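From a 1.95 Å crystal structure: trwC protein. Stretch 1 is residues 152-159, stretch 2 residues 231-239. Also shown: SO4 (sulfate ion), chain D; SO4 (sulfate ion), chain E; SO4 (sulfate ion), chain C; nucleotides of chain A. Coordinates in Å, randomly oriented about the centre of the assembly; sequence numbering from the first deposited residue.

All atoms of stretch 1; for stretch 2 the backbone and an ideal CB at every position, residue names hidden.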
# COMPACT_ATOMS: atom_id res chain seq x y z
N THR B 152 -7.46 -4.34 8.89
CA THR B 152 -7.32 -5.74 9.27
C THR B 152 -6.59 -6.60 8.25
O THR B 152 -6.61 -6.32 7.04
CB THR B 152 -8.70 -6.40 9.55
OG1 THR B 152 -9.41 -6.56 8.32
CG2 THR B 152 -9.52 -5.53 10.50
N SER B 153 -5.94 -7.64 8.74
CA SER B 153 -5.21 -8.56 7.89
C SER B 153 -6.18 -9.65 7.45
O SER B 153 -7.32 -9.69 7.92
CB SER B 153 -4.04 -9.19 8.66
OG SER B 153 -4.51 -10.24 9.50
N ARG B 154 -5.73 -10.52 6.55
CA ARG B 154 -6.57 -11.60 6.07
C ARG B 154 -6.92 -12.58 7.19
O ARG B 154 -7.81 -13.42 7.03
CB ARG B 154 -5.88 -12.36 4.93
CG ARG B 154 -5.67 -11.54 3.66
CD ARG B 154 -6.97 -10.95 3.15
NE ARG B 154 -6.82 -10.28 1.86
CZ ARG B 154 -6.79 -10.90 0.68
NH1 ARG B 154 -6.64 -10.19 -0.43
NH2 ARG B 154 -6.92 -12.22 0.61
N GLU B 155 -6.22 -12.48 8.31
CA GLU B 155 -6.49 -13.35 9.45
C GLU B 155 -7.18 -12.56 10.56
O GLU B 155 -7.33 -13.02 11.69
CB GLU B 155 -5.20 -14.00 9.96
CG GLU B 155 -4.76 -15.22 9.15
CD GLU B 155 -5.80 -16.34 9.18
OE1 GLU B 155 -6.41 -16.55 10.24
OE2 GLU B 155 -6.00 -17.01 8.14
N ARG B 156 -7.60 -11.35 10.19
CA ARG B 156 -8.31 -10.43 11.08
C ARG B 156 -7.50 -9.85 12.24
O ARG B 156 -8.07 -9.47 13.27
CB ARG B 156 -9.60 -11.09 11.61
CG ARG B 156 -10.62 -11.38 10.51
CD ARG B 156 -10.85 -10.14 9.63
NE ARG B 156 -11.86 -10.35 8.59
CZ ARG B 156 -12.13 -9.48 7.62
NH1 ARG B 156 -11.47 -8.34 7.55
NH2 ARG B 156 -13.08 -9.75 6.72
N ASP B 157 -6.18 -9.79 12.08
CA ASP B 157 -5.33 -9.18 13.10
C ASP B 157 -5.29 -7.69 12.80
O ASP B 157 -5.57 -7.27 11.67
CB ASP B 157 -3.89 -9.69 13.00
CG ASP B 157 -3.68 -11.02 13.69
OD1 ASP B 157 -4.12 -11.16 14.84
OD2 ASP B 157 -3.05 -11.91 13.08
N PRO B 158 -4.97 -6.86 13.81
CA PRO B 158 -4.90 -5.42 13.55
C PRO B 158 -3.80 -5.28 12.50
O PRO B 158 -2.73 -5.87 12.67
CB PRO B 158 -4.49 -4.83 14.90
CG PRO B 158 -5.04 -5.83 15.89
CD PRO B 158 -4.73 -7.15 15.23
N GLN B 159 -4.05 -4.53 11.44
CA GLN B 159 -3.08 -4.38 10.37
C GLN B 159 -3.37 -3.11 9.59
O GLN B 159 -4.11 -3.11 8.60
CB GLN B 159 -3.17 -5.61 9.45
CG GLN B 159 -2.17 -5.67 8.29
CD GLN B 159 -0.72 -5.67 8.74
OE1 GLN B 159 -0.40 -5.99 9.89
NE2 GLN B 159 0.17 -5.32 7.82
N UNK B 231 2.13 -12.61 18.42
CA UNK B 231 0.81 -13.02 18.88
C UNK B 231 -0.29 -12.39 18.06
O UNK B 231 -1.43 -12.83 18.11
CB UNK B 231 0.62 -12.66 20.36
N UNK B 232 0.04 -11.34 17.32
CA UNK B 232 -0.92 -10.63 16.47
C UNK B 232 -0.46 -10.68 15.00
O UNK B 232 -0.85 -9.83 14.19
CB UNK B 232 -1.08 -9.18 16.93
N UNK B 233 0.38 -11.66 14.67
CA UNK B 233 0.88 -11.80 13.30
C UNK B 233 0.62 -13.21 12.78
O UNK B 233 1.54 -13.96 12.47
CB UNK B 233 2.37 -11.48 13.24
N UNK B 234 -0.66 -13.57 12.69
CA UNK B 234 -1.07 -14.89 12.23
C UNK B 234 -0.60 -15.21 10.82
O UNK B 234 -0.20 -16.33 10.55
CB UNK B 234 -2.59 -15.01 12.29
N UNK B 235 -0.67 -14.24 9.91
CA UNK B 235 -0.23 -14.47 8.54
C UNK B 235 1.26 -14.81 8.50
O UNK B 235 1.68 -15.70 7.76
CB UNK B 235 -0.52 -13.24 7.67
N UNK B 236 2.06 -14.13 9.32
CA UNK B 236 3.49 -14.41 9.36
C UNK B 236 3.71 -15.84 9.83
O UNK B 236 4.59 -16.54 9.32
CB UNK B 236 4.22 -13.42 10.27
N UNK B 237 2.90 -16.27 10.79
CA UNK B 237 3.00 -17.63 11.33
C UNK B 237 2.66 -18.66 10.26
O UNK B 237 3.31 -19.69 10.17
CB UNK B 237 2.07 -17.80 12.54
N UNK B 238 1.63 -18.38 9.46
CA UNK B 238 1.23 -19.29 8.40
C UNK B 238 2.33 -19.39 7.34
O UNK B 238 2.62 -20.47 6.81
CB UNK B 238 -0.08 -18.83 7.77
N UNK B 239 2.95 -18.26 7.02
CA UNK B 239 4.03 -18.25 6.04
C UNK B 239 5.19 -19.09 6.58
O UNK B 239 5.74 -19.92 5.85
CB UNK B 239 4.48 -16.82 5.73
S SO4 D . -10.54 -3.72 6.81
O1 SO4 D . -11.20 -3.52 5.51
O2 SO4 D . -11.40 -4.53 7.68
O3 SO4 D . -10.30 -2.41 7.45
O4 SO4 D . -9.24 -4.39 6.60
S SO4 E . -6.83 -12.91 -3.14
O1 SO4 E . -7.53 -13.58 -2.03
O2 SO4 E . -5.54 -13.57 -3.40
O3 SO4 E . -6.59 -11.50 -2.78
O4 SO4 E . -7.68 -12.98 -4.35
S SO4 C . -6.25 -6.68 1.99
O1 SO4 C . -7.54 -5.96 2.03
O2 SO4 C . -6.04 -7.41 3.26
O3 SO4 C . -5.16 -5.72 1.79
O4 SO4 C . -6.28 -7.64 0.87
P DC A 24 0.95 -10.10 9.60
OP1 DC A 24 -0.42 -9.69 9.98
OP2 DC A 24 1.48 -11.41 10.06
O5' DC A 24 1.12 -10.01 8.02
C5' DC A 24 0.41 -9.07 7.20
C4' DC A 24 0.91 -9.17 5.78
O4' DC A 24 2.35 -9.15 5.83
C3' DC A 24 0.52 -10.47 5.06
O3' DC A 24 -0.34 -10.01 3.99
C2' DC A 24 1.76 -10.80 4.23
C1' DC A 24 2.89 -10.00 4.84
N1 DC A 24 4.07 -10.69 5.37
C2 DC A 24 5.01 -11.18 4.46
O2 DC A 24 4.75 -11.10 3.25
N3 DC A 24 6.17 -11.70 4.91
C4 DC A 24 6.40 -11.77 6.22
N4 DC A 24 7.57 -12.26 6.62
C5 DC A 24 5.45 -11.32 7.18
C6 DC A 24 4.30 -10.80 6.72

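Position 231 has an ideal CB with no atom of stretch 1 nearby, and its phi/psi of -65/-17 is open to almost any residue. Stretch 1 therefore dictates nothing, and the deposited residue is Gly-231.

At position 232 the CA-to-CB bond runs sideways, and the ideal CB lies 4.2 Å from Asp-157 OD1 and 4.5 Å from Pro-158 CD. The proline ring offers an apolar surface, so a leucine, methionine or aromatic side chain would suit. The residue is Phe-232, chi1 m, which brings its CD2 to 3.5 Å from Pro-158 CD; the same ring passes 3.8 Å from Asp-157 OD1, measured from CD2.

Position 233 points away from stretch 1 and immediately precedes a helix. Serine, threonine, aspartate or asparagine are common at such an N-cap. Ser-233 is found, yet its side chain makes no capping bond; its CB lies 3.3 Å from OP2 of DC24.

Position 234 opens the helix and faces stretch 1. Its backbone N donates to Asp-157 OD2 (2.9 Å, 163°), a bond that any residue but proline could make. The ideal CB is tight, 3.2 Å from Asp-157 OD2, and 3.6 Å from Glu-155 CB. A slender, flexible chain suits this place, and a positive charge would suit the nearby carboxylates and carbonyls. Lys-234 extends with chi2 to chi4 all t; its CB packs 3.7 Å from Glu-155 CB, while NZ donates to a water (2.9 Å) that in turn donates to Glu-155 O.

Position 235 points sideways, its ideal CB 4.9 Å from Glu-155 CG. There is room for a long chain beside the turn of Ser-153 to Arg-156, and glutamine, methionine, lysine or arginine could fill it. Arg-235 folds through three m rotamers, so that its CD lies 3.7 Å from Glu-155 CG and 4.1 Å from Arg-154 CB. Its backbone N donates to a water (3.2 Å) that also joins Ser-153 OG, Asp-157 OD2 and DC24 OP1.

Position 236 is out of reach of stretch 1 but near the phosphate of DC24, where a small hydroxyl is apt. Thr-236 donates to OP2 from both N (2.9 Å) and OG1 (2.7 Å).

Position 237, also out of reach, accepts most helix formers; it is Glu-237.

Position 238 points toward stretch 1, but its ideal CB is remote, so only a long side chain could reach the Glu-155 carboxylate. A donor such as lysine, arginine or glutamine would suit. Gln-238 ends beside Glu-155, although its amide is probably turned over.

Position 239 is out of reach of stretch 1, which sets no demand there; most helix-compatible residues would suit, and Ile-239 is found.

Stretch 2 231-239: GFSKRTEQI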
# COMPACT_ATOMS: atom_id res chain seq x y z
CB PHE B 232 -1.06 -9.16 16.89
CG PHE B 232 -1.99 -8.93 18.05
CD1 PHE B 232 -1.49 -8.62 19.31
CD2 PHE B 232 -3.37 -8.97 17.86
CE1 PHE B 232 -2.36 -8.36 20.38
CE2 PHE B 232 -4.24 -8.72 18.93
CZ PHE B 232 -3.73 -8.41 20.19
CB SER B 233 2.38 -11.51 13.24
OG SER B 233 2.67 -10.18 13.63
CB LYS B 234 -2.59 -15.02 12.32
CG LYS B 234 -3.12 -15.05 13.76
CD LYS B 234 -4.65 -15.09 13.79
CE LYS B 234 -5.18 -15.13 15.22
NZ LYS B 234 -6.68 -15.16 15.25
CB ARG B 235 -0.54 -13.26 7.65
CG ARG B 235 -2.03 -13.10 7.35
CD ARG B 235 -2.52 -14.20 6.39
NE ARG B 235 -1.87 -14.07 5.09
CZ ARG B 235 -1.22 -15.04 4.47
NH1 ARG B 235 -1.12 -16.24 5.03
NH2 ARG B 235 -0.65 -14.82 3.30
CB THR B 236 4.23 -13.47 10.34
OG1 THR B 236 4.11 -12.12 9.88
CG2 THR B 236 5.70 -13.85 10.44
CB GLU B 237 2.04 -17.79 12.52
CG GLU B 237 2.31 -19.02 13.38
CD GLU B 237 1.24 -19.25 14.43
OE1 GLU B 237 0.72 -18.25 14.98
OE2 GLU B 237 0.92 -20.42 14.72
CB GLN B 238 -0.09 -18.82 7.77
CG GLN B 238 -1.29 -19.01 8.71
CD GLN B 238 -2.58 -18.38 8.19
OE1 GLN B 238 -3.69 -18.78 8.57
NE2 GLN B 238 -2.45 -17.38 7.32
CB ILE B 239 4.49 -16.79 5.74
CG1 ILE B 239 3.54 -16.11 4.75
CG2 ILE B 239 5.87 -16.79 5.11
CD1 ILE B 239 2.08 -16.25 5.05
O HOH W 1 -2.11 -11.46 10.41
O HOH W 2 -7.77 -12.49 14.66
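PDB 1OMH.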